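PDB 1UJN: dehydroquinate synthase from Thermus thermophilus, which probably catalyses the conversion of the sugar phosphate DAHP to 3-dehydroquinate with loss of phosphate, the second step of the chorismate pathway. Local coordinates for residues Gln44-Ala47 / Lys48-Val52; Lys80-Pro83 / Arg84-Leu88; Thr120-Ile123 / Val124-Val128; Met249-Ala252 / Tyr253-Tyr257; Arg323-Glu327 / Gly328-Glu332. All blocks are in the same frame, centred on the assembly; numbering follows the deposited sequence.

Interaction 1 (Gln44-Ala47 / Lys48-Val52)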
loop_
_atom_site.group_PDB
_atom_site.type_symbol
_atom_site.label_atom_id
_atom_site.label_comp_id
_atom_site.label_asym_id
_atom_site.label_seq_id
_atom_site.Cartn_x
_atom_site.Cartn_y
_atom_site.Cartn_z
ATOM N N GLN A 44 23.265 15.235 3.521
ATOM C CA GLN A 44 24.552 14.602 3.781
ATOM C C GLN A 44 24.860 14.621 5.273
ATOM O O GLN A 44 25.517 13.722 5.786
ATOM C CB GLN A 44 25.665 15.314 3.006
ATOM C CG GLN A 44 25.494 15.282 1.499
ATOM C CD GLN A 44 25.736 13.910 0.884
ATOM O OE1 GLN A 44 26.179 12.988 1.571
ATOM N NE2 GLN A 44 25.434 13.765 -0.404
ATOM N N GLU A 45 24.391 15.649 5.975
ATOM C CA GLU A 45 24.624 15.737 7.411
ATOM C C GLU A 45 23.814 14.654 8.127
ATOM O O GLU A 45 24.301 14.005 9.062
ATOM C CB GLU A 45 24.224 17.119 7.937
ATOM C CG GLU A 45 24.419 17.263 9.430
ATOM C CD GLU A 45 24.047 18.634 9.948
ATOM O OE1 GLU A 45 24.099 18.832 11.180
ATOM O OE2 GLU A 45 23.701 19.511 9.131
ATOM N N VAL A 46 22.575 14.462 7.681
ATOM C CA VAL A 46 21.710 13.441 8.258
ATOM C C VAL A 46 22.358 12.073 8.035
ATOM O O VAL A 46 22.441 11.256 8.954
ATOM C CB VAL A 46 20.303 13.460 7.591
ATOM C CG1 VAL A 46 19.490 12.247 8.032
ATOM C CG2 VAL A 46 19.571 14.741 7.969
ATOM N N ALA A 47 22.815 11.836 6.806
ATOM C CA ALA A 47 23.454 10.576 6.444
ATOM C C ALA A 47 24.689 10.304 7.298
ATOM O O ALA A 47 24.857 9.209 7.836
ATOM C CB ALA A 47 23.836 10.591 4.972
ATOM N N LYS A 48 25.551 11.307 7.428
ATOM C CA LYS A 48 26.776 11.147 8.208
ATOM C C LYS A 48 26.500 10.877 9.685
ATOM O O LYS A 48 27.135 10.020 10.294
ATOM C CB LYS A 48 27.654 12.392 8.064
ATOM C CG LYS A 48 29.100 12.179 8.485
ATOM C CD LYS A 48 29.946 13.397 8.155
ATOM C CE LYS A 48 31.420 13.123 8.402
ATOM N NZ LYS A 48 31.637 12.490 9.729
ATOM N N ALA A 49 25.546 11.600 10.257
ATOM C CA ALA A 49 25.208 11.432 11.663
ATOM C C ALA A 49 24.670 10.040 12.000
ATOM O O ALA A 49 24.997 9.473 13.045
ATOM C CB ALA A 49 24.186 12.492 12.075
ATOM N N LEU A 50 23.860 9.485 11.105
ATOM C CA LEU A 50 23.241 8.189 11.347
ATOM C C LEU A 50 23.918 6.986 10.691
ATOM O O LEU A 50 23.467 5.853 10.859
ATOM C CB LEU A 50 21.769 8.265 10.930
ATOM C CG LEU A 50 20.992 9.329 11.720
ATOM C CD1 LEU A 50 19.626 9.585 11.099
ATOM C CD2 LEU A 50 20.852 8.867 13.163
ATOM N N GLY A 51 24.994 7.231 9.949
ATOM C CA GLY A 51 25.714 6.143 9.303
ATOM C C GLY A 51 25.074 5.573 8.047
ATOM O O GLY A 51 25.254 4.391 7.735
ATOM N N VAL A 52 24.325 6.397 7.322
ATOM C CA VAL A 52 23.675 5.940 6.101
ATOM C C VAL A 52 24.636 6.082 4.925
ATOM O O VAL A 52 25.212 7.147 4.713
ATOM C CB VAL A 52 22.390 6.743 5.828
ATOM C CG1 VAL A 52 21.706 6.220 4.574
ATOM C CG2 VAL A 52 21.456 6.630 7.030
#

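Interaction 2 (Lys80-Pro83 / Arg84-Leu88)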
loop_
_atom_site.group_PDB
_atom_site.type_symbol
_atom_site.label_atom_id
_atom_site.label_comp_id
_atom_site.label_asym_id
_atom_site.label_seq_id
_atom_site.Cartn_x
_atom_site.Cartn_y
_atom_site.Cartn_z
ATOM N N LYS A 80 20.374 -2.299 -4.466
ATOM C CA LYS A 80 21.282 -2.343 -3.326
ATOM C C LYS A 80 21.003 -3.552 -2.429
ATOM O O LYS A 80 21.754 -3.867 -1.515
ATOM C CB LYS A 80 21.108 -1.051 -2.527
ATOM C CG LYS A 80 22.130 0.017 -2.923
ATOM C CD LYS A 80 21.470 1.247 -3.550
ATOM C CE LYS A 80 21.934 1.490 -4.990
ATOM N NZ LYS A 80 23.121 2.344 -4.989
ATOM N N GLY A 81 19.899 -4.242 -2.696
ATOM C CA GLY A 81 19.550 -5.409 -1.913
ATOM C C GLY A 81 19.038 -5.096 -0.519
ATOM O O GLY A 81 19.169 -5.916 0.385
ATOM N N LEU A 82 18.450 -3.920 -0.335
ATOM C CA LEU A 82 17.928 -3.554 0.982
ATOM C C LEU A 82 16.816 -4.501 1.411
ATOM O O LEU A 82 15.851 -4.713 0.678
ATOM C CB LEU A 82 17.416 -2.111 0.984
ATOM C CG LEU A 82 18.509 -1.040 1.064
ATOM C CD1 LEU A 82 17.886 0.338 0.986
ATOM C CD2 LEU A 82 19.282 -1.197 2.367
ATOM N N PRO A 83 16.944 -5.091 2.613
ATOM C CA PRO A 83 15.968 -6.028 3.171
ATOM C C PRO A 83 14.765 -5.373 3.842
ATOM O O PRO A 83 14.691 -4.151 3.971
ATOM C CB PRO A 83 16.807 -6.852 4.142
ATOM C CG PRO A 83 17.763 -5.839 4.669
ATOM C CD PRO A 83 18.165 -5.054 3.443
ATOM N N ARG A 84 13.831 -6.210 4.281
ATOM C CA ARG A 84 12.575 -5.769 4.904
ATOM C C ARG A 84 12.786 -5.011 6.230
ATOM O O ARG A 84 11.929 -4.274 6.698
ATOM C CB ARG A 84 11.700 -7.001 5.142
ATOM C CG ARG A 84 10.210 -6.663 5.140
ATOM C CD ARG A 84 9.335 -7.915 5.267
ATOM N NE ARG A 84 8.145 -7.629 6.076
ATOM C CZ ARG A 84 7.097 -8.465 5.950
ATOM N NH1 ARG A 84 7.164 -9.496 5.127
ATOM N NH2 ARG A 84 5.990 -8.249 6.667
ATOM N N ASN A 85 13.934 -5.187 6.881
ATOM C CA ASN A 85 14.167 -4.483 8.140
ATOM C C ASN A 85 14.923 -3.180 7.901
ATOM O O ASN A 85 15.420 -2.553 8.839
ATOM C CB ASN A 85 14.927 -5.373 9.137
ATOM C CG ASN A 85 16.347 -5.669 8.702
ATOM O OD1 ASN A 85 16.607 -5.953 7.535
ATOM N ND2 ASN A 85 17.276 -5.623 9.652
ATOM N N ALA A 86 14.994 -2.765 6.640
ATOM C CA ALA A 86 15.672 -1.521 6.295
ATOM C C ALA A 86 14.787 -0.319 6.635
ATOM O O ALA A 86 13.565 -0.440 6.785
ATOM C CB ALA A 86 16.020 -1.504 4.804
ATOM N N THR A 87 15.421 0.839 6.762
ATOM C CA THR A 87 14.710 2.077 7.053
ATOM C C THR A 87 15.019 3.076 5.950
ATOM O O THR A 87 16.177 3.239 5.557
ATOM C CB THR A 87 15.166 2.702 8.389
ATOM O OG1 THR A 87 14.900 1.791 9.460
ATOM C CG2 THR A 87 14.421 4.013 8.650
ATOM N N LEU A 88 13.985 3.738 5.444
ATOM C CA LEU A 88 14.169 4.747 4.404
ATOM C C LEU A 88 14.082 6.118 5.063
ATOM O O LEU A 88 13.088 6.426 5.718
ATOM C CB LEU A 88 13.066 4.638 3.343
ATOM C CG LEU A 88 13.145 5.657 2.195
ATOM C CD1 LEU A 88 14.391 5.380 1.354
ATOM C CD2 LEU A 88 11.907 5.559 1.324
#

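Interaction 3 (Thr120-Ile123 / Val124-Val128)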
loop_
_atom_site.group_PDB
_atom_site.type_symbol
_atom_site.label_atom_id
_atom_site.label_comp_id
_atom_site.label_asym_id
_atom_site.label_seq_id
_atom_site.Cartn_x
_atom_site.Cartn_y
_atom_site.Cartn_z
ATOM N N THR A 120 7.982 24.528 5.682
ATOM C CA THR A 120 6.995 24.736 6.737
ATOM C C THR A 120 5.740 23.915 6.465
ATOM O O THR A 120 5.138 23.354 7.382
ATOM C CB THR A 120 6.616 26.226 6.865
ATOM O OG1 THR A 120 6.392 26.782 5.565
ATOM C CG2 THR A 120 7.737 26.993 7.559
ATOM N N LEU A 121 5.347 23.833 5.202
ATOM C CA LEU A 121 4.161 23.064 4.847
ATOM C C LEU A 121 4.345 21.598 5.232
ATOM O O LEU A 121 3.412 20.958 5.711
ATOM C CB LEU A 121 3.880 23.183 3.340
ATOM C CG LEU A 121 2.650 22.443 2.794
ATOM C CD1 LEU A 121 1.399 22.886 3.542
ATOM C CD2 LEU A 121 2.508 22.726 1.301
ATOM N N ALA A 122 5.549 21.062 5.032
ATOM C CA ALA A 122 5.802 19.666 5.375
ATOM C C ALA A 122 5.772 19.470 6.890
ATOM O O ALA A 122 5.310 18.440 7.377
ATOM C CB ALA A 122 7.144 19.214 4.813
ATOM N N ILE A 123 6.263 20.459 7.634
ATOM C CA ILE A 123 6.264 20.373 9.087
ATOM C C ILE A 123 4.840 20.456 9.643
ATOM O O ILE A 123 4.422 19.615 10.438
ATOM C CB ILE A 123 7.104 21.518 9.716
ATOM C CG1 ILE A 123 8.575 21.367 9.319
ATOM C CG2 ILE A 123 6.954 21.502 11.243
ATOM C CD1 ILE A 123 9.475 22.483 9.845
ATOM N N VAL A 124 4.099 21.467 9.203
ATOM C CA VAL A 124 2.738 21.715 9.676
ATOM C C VAL A 124 1.675 20.753 9.165
ATOM O O VAL A 124 0.746 20.413 9.897
ATOM C CB VAL A 124 2.287 23.171 9.319
ATOM C CG1 VAL A 124 0.831 23.398 9.721
ATOM C CG2 VAL A 124 3.178 24.171 10.031
ATOM N N ASP A 125 1.822 20.293 7.928
ATOM C CA ASP A 125 0.812 19.429 7.342
ATOM C C ASP A 125 1.193 17.969 7.087
ATOM O O ASP A 125 0.405 17.067 7.363
ATOM C CB ASP A 125 0.318 20.073 6.044
ATOM C CG ASP A 125 -0.959 19.445 5.531
ATOM O OD1 ASP A 125 -1.895 19.259 6.340
ATOM O OD2 ASP A 125 -1.032 19.149 4.318
ATOM N N ALA A 126 2.389 17.727 6.568
ATOM C CA ALA A 126 2.796 16.358 6.259
ATOM C C ALA A 126 3.239 15.472 7.428
ATOM O O ALA A 126 3.338 14.255 7.268
ATOM C CB ALA A 126 3.885 16.381 5.185
ATOM N N SER A 127 3.485 16.062 8.598
ATOM C CA SER A 127 3.941 15.302 9.763
ATOM C C SER A 127 2.877 14.438 10.430
ATOM O O SER A 127 3.207 13.539 11.209
ATOM C CB SER A 127 4.523 16.253 10.811
ATOM O OG SER A 127 3.559 17.233 11.179
ATOM N N VAL A 128 1.611 14.719 10.132
ATOM C CA VAL A 128 0.490 13.989 10.712
ATOM C C VAL A 128 -0.497 13.549 9.634
ATOM O O VAL A 128 -0.737 14.279 8.673
ATOM C CB VAL A 128 -0.269 14.884 11.727
ATOM C CG1 VAL A 128 -1.421 14.118 12.358
ATOM C CG2 VAL A 128 0.704 15.397 12.787
#

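Interaction 4 (Met249-Ala252 / Tyr253-Tyr257)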
loop_
_atom_site.group_PDB
_atom_site.type_symbol
_atom_site.label_atom_id
_atom_site.label_comp_id
_atom_site.label_asym_id
_atom_site.label_seq_id
_atom_site.Cartn_x
_atom_site.Cartn_y
_atom_site.Cartn_z
ATOM N N MET A 249 -1.194 29.215 -1.268
ATOM C CA MET A 249 -1.805 30.453 -1.719
ATOM C C MET A 249 -3.280 30.204 -1.990
ATOM O O MET A 249 -4.133 31.023 -1.642
ATOM C CB MET A 249 -1.102 30.960 -2.979
ATOM C CG MET A 249 0.379 31.256 -2.773
ATOM S SD MET A 249 0.677 32.466 -1.462
ATOM C CE MET A 249 2.453 32.788 -1.669
ATOM N N ALA A 250 -3.577 29.059 -2.598
ATOM C CA ALA A 250 -4.950 28.692 -2.908
ATOM C C ALA A 250 -5.755 28.567 -1.618
ATOM O O ALA A 250 -6.914 28.981 -1.555
ATOM C CB ALA A 250 -4.979 27.378 -3.671
ATOM N N VAL A 251 -5.138 27.988 -0.593
ATOM C CA VAL A 251 -5.810 27.835 0.689
ATOM C C VAL A 251 -6.144 29.202 1.274
ATOM O O VAL A 251 -7.246 29.410 1.783
ATOM C CB VAL A 251 -4.936 27.061 1.692
ATOM C CG1 VAL A 251 -5.572 27.107 3.084
ATOM C CG2 VAL A 251 -4.786 25.613 1.233
ATOM N N ALA A 252 -5.198 30.135 1.196
ATOM C CA ALA A 252 -5.418 31.477 1.724
ATOM C C ALA A 252 -6.645 32.104 1.066
ATOM O O ALA A 252 -7.484 32.714 1.744
ATOM C CB ALA A 252 -4.191 32.345 1.484
ATOM N N TYR A 253 -6.742 31.954 -0.254
ATOM C CA TYR A 253 -7.877 32.488 -1.006
ATOM C C TYR A 253 -9.164 31.790 -0.562
ATOM O O TYR A 253 -10.210 32.423 -0.439
ATOM C CB TYR A 253 -7.674 32.272 -2.513
ATOM C CG TYR A 253 -6.766 33.285 -3.176
ATOM C CD1 TYR A 253 -5.665 32.877 -3.936
ATOM C CD2 TYR A 253 -7.029 34.649 -3.082
ATOM C CE1 TYR A 253 -4.856 33.809 -4.589
ATOM C CE2 TYR A 253 -6.230 35.587 -3.730
ATOM C CZ TYR A 253 -5.148 35.159 -4.484
ATOM O OH TYR A 253 -4.379 36.089 -5.147
ATOM N N GLY A 254 -9.071 30.484 -0.321
ATOM C CA GLY A 254 -10.226 29.714 0.113
ATOM C C GLY A 254 -10.678 30.117 1.507
ATOM O O GLY A 254 -11.867 30.059 1.825
ATOM N N LEU A 255 -9.727 30.532 2.339
ATOM C CA LEU A 255 -10.043 30.961 3.701
ATOM C C LEU A 255 -10.867 32.241 3.688
ATOM O O LEU A 255 -11.757 32.429 4.525
ATOM C CB LEU A 255 -8.761 31.177 4.502
ATOM C CG LEU A 255 -7.975 29.898 4.796
ATOM C CD1 LEU A 255 -6.716 30.234 5.579
ATOM C CD2 LEU A 255 -8.847 28.941 5.586
ATOM N N LEU A 256 -10.567 33.127 2.744
ATOM C CA LEU A 256 -11.319 34.371 2.635
ATOM C C LEU A 256 -12.758 34.029 2.244
ATOM O O LEU A 256 -13.714 34.594 2.783
ATOM C CB LEU A 256 -10.699 35.287 1.579
ATOM C CG LEU A 256 -11.451 36.597 1.325
ATOM C CD1 LEU A 256 -11.494 37.415 2.605
ATOM C CD2 LEU A 256 -10.767 37.378 0.219
ATOM N N TYR A 257 -12.909 33.089 1.317
ATOM C CA TYR A 257 -14.236 32.687 0.866
ATOM C C TYR A 257 -15.011 32.062 2.020
ATOM O O TYR A 257 -16.186 32.371 2.229
ATOM C CB TYR A 257 -14.128 31.684 -0.283
ATOM C CG TYR A 257 -15.447 31.404 -0.970
ATOM C CD1 TYR A 257 -16.081 32.386 -1.732
ATOM C CD2 TYR A 257 -16.057 30.159 -0.860
ATOM C CE1 TYR A 257 -17.300 32.128 -2.374
ATOM C CE2 TYR A 257 -17.276 29.890 -1.495
ATOM C CZ TYR A 257 -17.888 30.878 -2.248
ATOM O OH TYR A 257 -19.091 30.617 -2.870
#

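Interaction 5 (Arg323-Glu327 / Gly328-Glu332)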
loop_
_atom_site.group_PDB
_atom_site.type_symbol
_atom_site.label_atom_id
_atom_site.label_comp_id
_atom_site.label_asym_id
_atom_site.label_seq_id
_atom_site.Cartn_x
_atom_site.Cartn_y
_atom_site.Cartn_z
ATOM N N ARG A 323 -21.702 21.697 5.952
ATOM C CA ARG A 323 -23.045 21.569 5.396
ATOM C C ARG A 323 -23.134 22.124 3.980
ATOM O O ARG A 323 -22.224 22.809 3.512
ATOM C CB ARG A 323 -24.031 22.338 6.278
ATOM C CG ARG A 323 -23.548 23.748 6.607
ATOM C CD ARG A 323 -24.680 24.683 7.005
ATOM N NE ARG A 323 -25.550 24.997 5.873
ATOM C CZ ARG A 323 -26.487 25.942 5.886
ATOM N NH1 ARG A 323 -26.684 26.674 6.974
ATOM N NH2 ARG A 323 -27.226 26.158 4.806
ATOM N N PRO A 324 -24.238 21.820 3.276
ATOM C CA PRO A 324 -24.457 22.301 1.908
ATOM C C PRO A 324 -25.018 23.718 1.993
ATOM O O PRO A 324 -25.579 24.106 3.021
ATOM C CB PRO A 324 -25.475 21.308 1.357
ATOM C CG PRO A 324 -26.312 21.010 2.566
ATOM C CD PRO A 324 -25.259 20.820 3.645
ATOM N N LEU A 325 -24.878 24.491 0.924
ATOM C CA LEU A 325 -25.375 25.860 0.934
ATOM C C LEU A 325 -26.170 26.200 -0.320
ATOM O O LEU A 325 -25.877 25.700 -1.406
ATOM C CB LEU A 325 -24.198 26.834 1.072
ATOM C CG LEU A 325 -23.341 26.697 2.335
ATOM C CD1 LEU A 325 -22.052 27.489 2.175
ATOM C CD2 LEU A 325 -24.128 27.178 3.544
ATOM N N PRO A 326 -27.201 27.049 -0.183
ATOM C CA PRO A 326 -28.005 27.427 -1.349
ATOM C C PRO A 326 -27.078 28.097 -2.362
ATOM O O PRO A 326 -26.255 28.937 -1.987
ATOM C CB PRO A 326 -29.020 28.409 -0.766
ATOM C CG PRO A 326 -29.176 27.943 0.649
ATOM C CD PRO A 326 -27.748 27.649 1.048
ATOM N N GLU A 327 -27.196 27.727 -3.633
ATOM C CA GLU A 327 -26.347 28.314 -4.663
ATOM C C GLU A 327 -26.381 29.836 -4.591
ATOM O O GLU A 327 -25.380 30.503 -4.864
ATOM C CB GLU A 327 -26.795 27.855 -6.052
ATOM C CG GLU A 327 -26.002 28.484 -7.193
ATOM C CD GLU A 327 -26.441 27.987 -8.560
ATOM O OE1 GLU A 327 -25.911 28.489 -9.577
ATOM O OE2 GLU A 327 -27.312 27.093 -8.618
ATOM N N GLY A 328 -27.536 30.382 -4.219
ATOM C CA GLY A 328 -27.675 31.822 -4.116
ATOM C C GLY A 328 -26.722 32.428 -3.103
ATOM O O GLY A 328 -26.253 33.554 -3.280
ATOM N N LEU A 329 -26.442 31.683 -2.039
ATOM C CA LEU A 329 -25.536 32.138 -0.989
ATOM C C LEU A 329 -24.096 32.071 -1.497
ATOM O O LEU A 329 -23.304 32.988 -1.276
ATOM C CB LEU A 329 -25.701 31.261 0.254
ATOM C CG LEU A 329 -25.045 31.700 1.568
ATOM C CD1 LEU A 329 -25.653 30.911 2.715
ATOM C CD2 LEU A 329 -23.540 31.490 1.510
ATOM N N LEU A 330 -23.765 30.979 -2.178
ATOM C CA LEU A 330 -22.427 30.799 -2.725
ATOM C C LEU A 330 -22.155 31.863 -3.785
ATOM O O LEU A 330 -21.065 32.430 -3.854
ATOM C CB LEU A 330 -22.299 29.410 -3.353
ATOM C CG LEU A 330 -22.600 28.211 -2.448
ATOM C CD1 LEU A 330 -22.626 26.946 -3.290
ATOM C CD2 LEU A 330 -21.556 28.109 -1.341
ATOM N N ARG A 331 -23.162 32.128 -4.609
ATOM C CA ARG A 331 -23.045 33.114 -5.662
ATOM C C ARG A 331 -22.784 34.486 -5.061
ATOM O O ARG A 331 -21.928 35.236 -5.509
ATOM C CB ARG A 331 -24.357 33.131 -6.449
ATOM C CG ARG A 331 -24.210 33.816 -7.807
ATOM C CD ARG A 331 -25.509 33.767 -8.620
ATOM N NE ARG A 331 -25.637 32.480 -9.309
ATOM C CZ ARG A 331 -25.103 32.385 -10.541
ATOM N NH1 ARG A 331 -24.491 33.424 -11.082
ATOM N NH2 ARG A 331 -25.184 31.230 -11.208
ATOM N N GLU A 332 -23.543 34.805 -4.017
ATOM C CA GLU A 332 -23.420 36.074 -3.309
ATOM C C GLU A 332 -22.027 36.214 -2.695
ATOM O O GLU A 332 -21.385 37.254 -2.816
ATOM C CB GLU A 332 -24.473 36.138 -2.198
ATOM C CG GLU A 332 -24.430 37.389 -1.335
ATOM C CD GLU A 332 -25.239 38.536 -1.915
ATOM O OE1 GLU A 332 -26.448 38.338 -2.179
ATOM O OE2 GLU A 332 -24.671 39.635 -2.098
#

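Interaction 1 (Gln44-Ala47 / Lys48-Val52)
Lys48 N bonds to Gln44 O at 2.9 Å, and Ala49 N and Leu50 N reach Glu45 O and Val46 O in the same i to i+4 manner, so residues 44-50 form one run of alpha-helix. The pattern then breaks. Gly51 takes positive phi (77°), and the chain reverses so that Val52 N, rather than Gly51 N, makes the sound bond to Ala47 O, at 2.9 Å; Gly51 N approaches that same oxygen with a strongly bent, weak bond (N-H...O 117°). Ala47 O is thus gripped by the two residues that follow the last helical position.

The reversal folds Val52 back over the last turn, its CB 4.2 Å from Ala47 CB, an apolar contact across the helix end. Val46 and Leu50 lie side by side one turn apart and point the same way. Val46 carries CG1 anti to the backbone N (chi1 171°), which swings this methyl beside the carbonyl carbon and toward the next turn, where Leu50 CD1 meets it at 4.1 Å. Leu50 CB also rests on Val46 O at 3.6 Å. Val46, Leu50 and Val52 all pack on Leu89 of strand 87-92, while the polar ends turn elsewhere: Glu45 to a salt bridge with Arg157, Gln44 to a hydrogen bond with Glu40.

A helix ended by a glycine in left-handed conformation, with the next residue, apolar, folded back against the last turn, is a common C-terminal cap; here it closes the helix of the beta-alpha-beta unit made by strand 31-36, helix 40-50 and strand 55-58.

Interaction 2 (Lys80-Pro83 / Arg84-Leu88)
Ala86 N and Pro83 O, joined by a hydrogen bond of 3.0 Å, close a type I beta turn over Arg84 and Asn85. The donor stands well above the carbonyl plane (53° out of it), and the C=O...N angle is 123°, so the bond does not follow a lone pair of Pro83 O. That geometry comes from the tight reversal, which also brings Ala86 CB to 3.1 Å from the same oxygen.

The apolar contacts gather at the two ends of the turn. Leu82 sets CD2 against Ala86 CB at 4.1 Å, its own CB being equally near that methyl, and Pro83 CD adds a looser approach at 4.4 Å. Ala86 CB therefore sits against Leu82, just before the turn, and Pro83, its first residue.

A side-chain oxygen on carbon completes the set. Asn85 has CG between the backbone N and the carbonyl carbon (chi1 67°), which brings the amide back beside the proline ring; its OD1 lies 3.1 Å from Pro83 CG, the two side chains meeting at a slant. Beyond the two segments, Leu82 O accepts a hydrogen bond from Tyr107 OH, and Arg84, at the turn's second position, packs on Phe146 of the second subunit.

Upstream, positive phi at Gly81 ends helix 67-80 in a Schellman motif; the Pro83-Ala86 turn then redirects the chain into strand 87-92, making a compact alpha-to-beta connection into the parallel part of the mixed sheet.

Interaction 3 (Thr120-Ile123 / Val124-Val128)
Ser127 OG donates a 2.6 Å hydrogen bond to Ile123 O, the shortest polar link between 120-123 and 124-128. The hydroxyl lies between the backbone N and the carbonyl carbon of its own residue (chi1 57°), a position that turns it back toward the preceding turn. It meets the carbonyl at a C=O...O angle of 155°; a side-chain hydroxyl here serves the carbonyl, where in a regular helix the N-H four residues on would.

The backbone bonds show how the spiral changes. Val124 N to Thr120 O, at 2.8 Å, is nearly straight, with N-H...O 174°. One residue on, Leu121 O receives both Asp125 N at 2.8 Å and, weakly, Ala126 N at 3.5 Å. The second donor is five residues on, and the coil widens here into a pi-type turn.

Leu121 and Asp125 lie alongside each other and point the same way, with Leu121 CD1 3.9 Å from Asp125 CB. The methyls Ala122 CB and Ala126 CB come within 4.3 Å on another flank, while Val124 CG2 rests 3.4 Å from Thr120 O. The carboxylate of Asp125 leads on to a salt bridge with Lys210, and Thr120 OG1 bonds to Phe167 O.

Helix 120-126 follows strand 112-117, touching its Pro117 through Ala122 and Ile123. Leu121, Val124 and Asp125 lie against Glu173 of helix 164-181, a predicted zinc ligand; Val124 and Ser127 meet helix 199-216, and Ile123 and Ser127 strand 151-155. The short helix is thereby wedged between the sheet and helices 164-181 and 199-216.

Interaction 4 (Met249-Ala252 / Tyr253-Tyr257)
Val251 holds CG1 anti to the backbone N (chi1 171°), leaning toward the following turn, while Leu255 has CG anti to the carbonyl carbon (chi1 -68°), which lays its branch back toward Val251; the two side chains meet at a slant, with Val251 CG1 4.1 Å from Leu255 CG. The same setting drops Leu255 CG onto Val251 O at 3.1 Å, tight against the backbone of the turn before.

The ring of Tyr253 comes alongside the preceding turn, CD1 3.3 Å from Met249 O, with Ala250 CA at the ring edge near its plane. The phenol OH goes on to a hydrogen bond with Pro284 O, so the hydroxyl is anchored while the CD1 side of the ring rests near the backbone.

Beneath these groups the i to i+4 pattern runs through Leu256. Tyr253 N bonds to Met249 O at 3.1 Å and Gly254 N to Ala250 O at 2.9 Å; Leu255 N to Val251 O is the shortest of the run, at 2.8 Å and nearly along the C=O axis. Leu255 N also makes a weak second approach to Ala252 O, at 3.2 Å, the oxygen that Leu256 N bonds in sequence.

Replacing Leu255 by an alanine would probably leave Val251 CG1 without its neighbour and open a gap beside Val251 O.

Val251 also touches His231, a predicted zinc ligand, so the apolar pair adjoins the probable metal site. The carbonyls of Met249 to Ala252 are each paired with a backbone N-H, and Val251 and Leu255 meet by apolar contact alone.

Interaction 5 (Arg323-Glu327 / Gly328-Glu332)
Leu325 projects from the loop toward the first turn of helix 327-342 and divides its two methyls between two helix residues. CD1 fits against Leu330 CD2 at 3.6 Å, the side chains crossing at about a right angle, and CD2 touches Leu329 CD1 at 4.1 Å. Leu330 has CG anti to the carbonyl carbon (chi1 -57°), which tips its branch back over the helix start, into the angle between CB and CD1 of Leu325. Leu329 CD1 in turn sits over the groove between Leu325 CD2 and Pro326 CD, the latter 4.2 Å away.

With Pro326 as N-cap, the Leu325-Leu330 pair spans the residue before the cap and the fourth after it, the pattern of a hydrophobic staple. Pro326 O accepts from Leu330 N at 3.2 Å, within the carbonyl plane, and from Leu329 N at 2.8 Å, well above it. An alanine in place of Leu330 would probably leave Leu325 CD1 without its mate and open a gap beside Leu325.

Glu327 and Arg331 run side by side one turn apart. Arg331 NH2 reaches Glu327 OE1 at 3.3 Å as part of a salt bridge, on the anti side of the oxygen, with carboxylate and guanidinium planes 33° apart. Arg331 NH1 forms another salt bridge, with Glu292, so the arginine is shared between two acids. The carboxylate of Glu327, at a helix start, would probably also interact favourably with the helix dipole.

The five contacts follow one another along the chain without overlap. Interactions 1 and 2 lie about 16 Å apart between centres, both attached to the seven-stranded mixed sheet: helix 40-50 packs on strand 87-92, which the turn of interaction 2 leads into. Interaction 3, only 5 Å from the centre of the chain, lies where this sheet meets the helical half, and interaction 4 is about 18 Å beyond it, centre to centre. These two touch different predicted zinc ligands, consistent with an active site set between the halves; interactions 1, 2 and 5 shape the far ends. Interactions 4 and 5 meet directly: Tyr257 OH lies 2.9 Å from Leu330 O, a probable hydrogen bond tying helix 247-264 to helix 327-342.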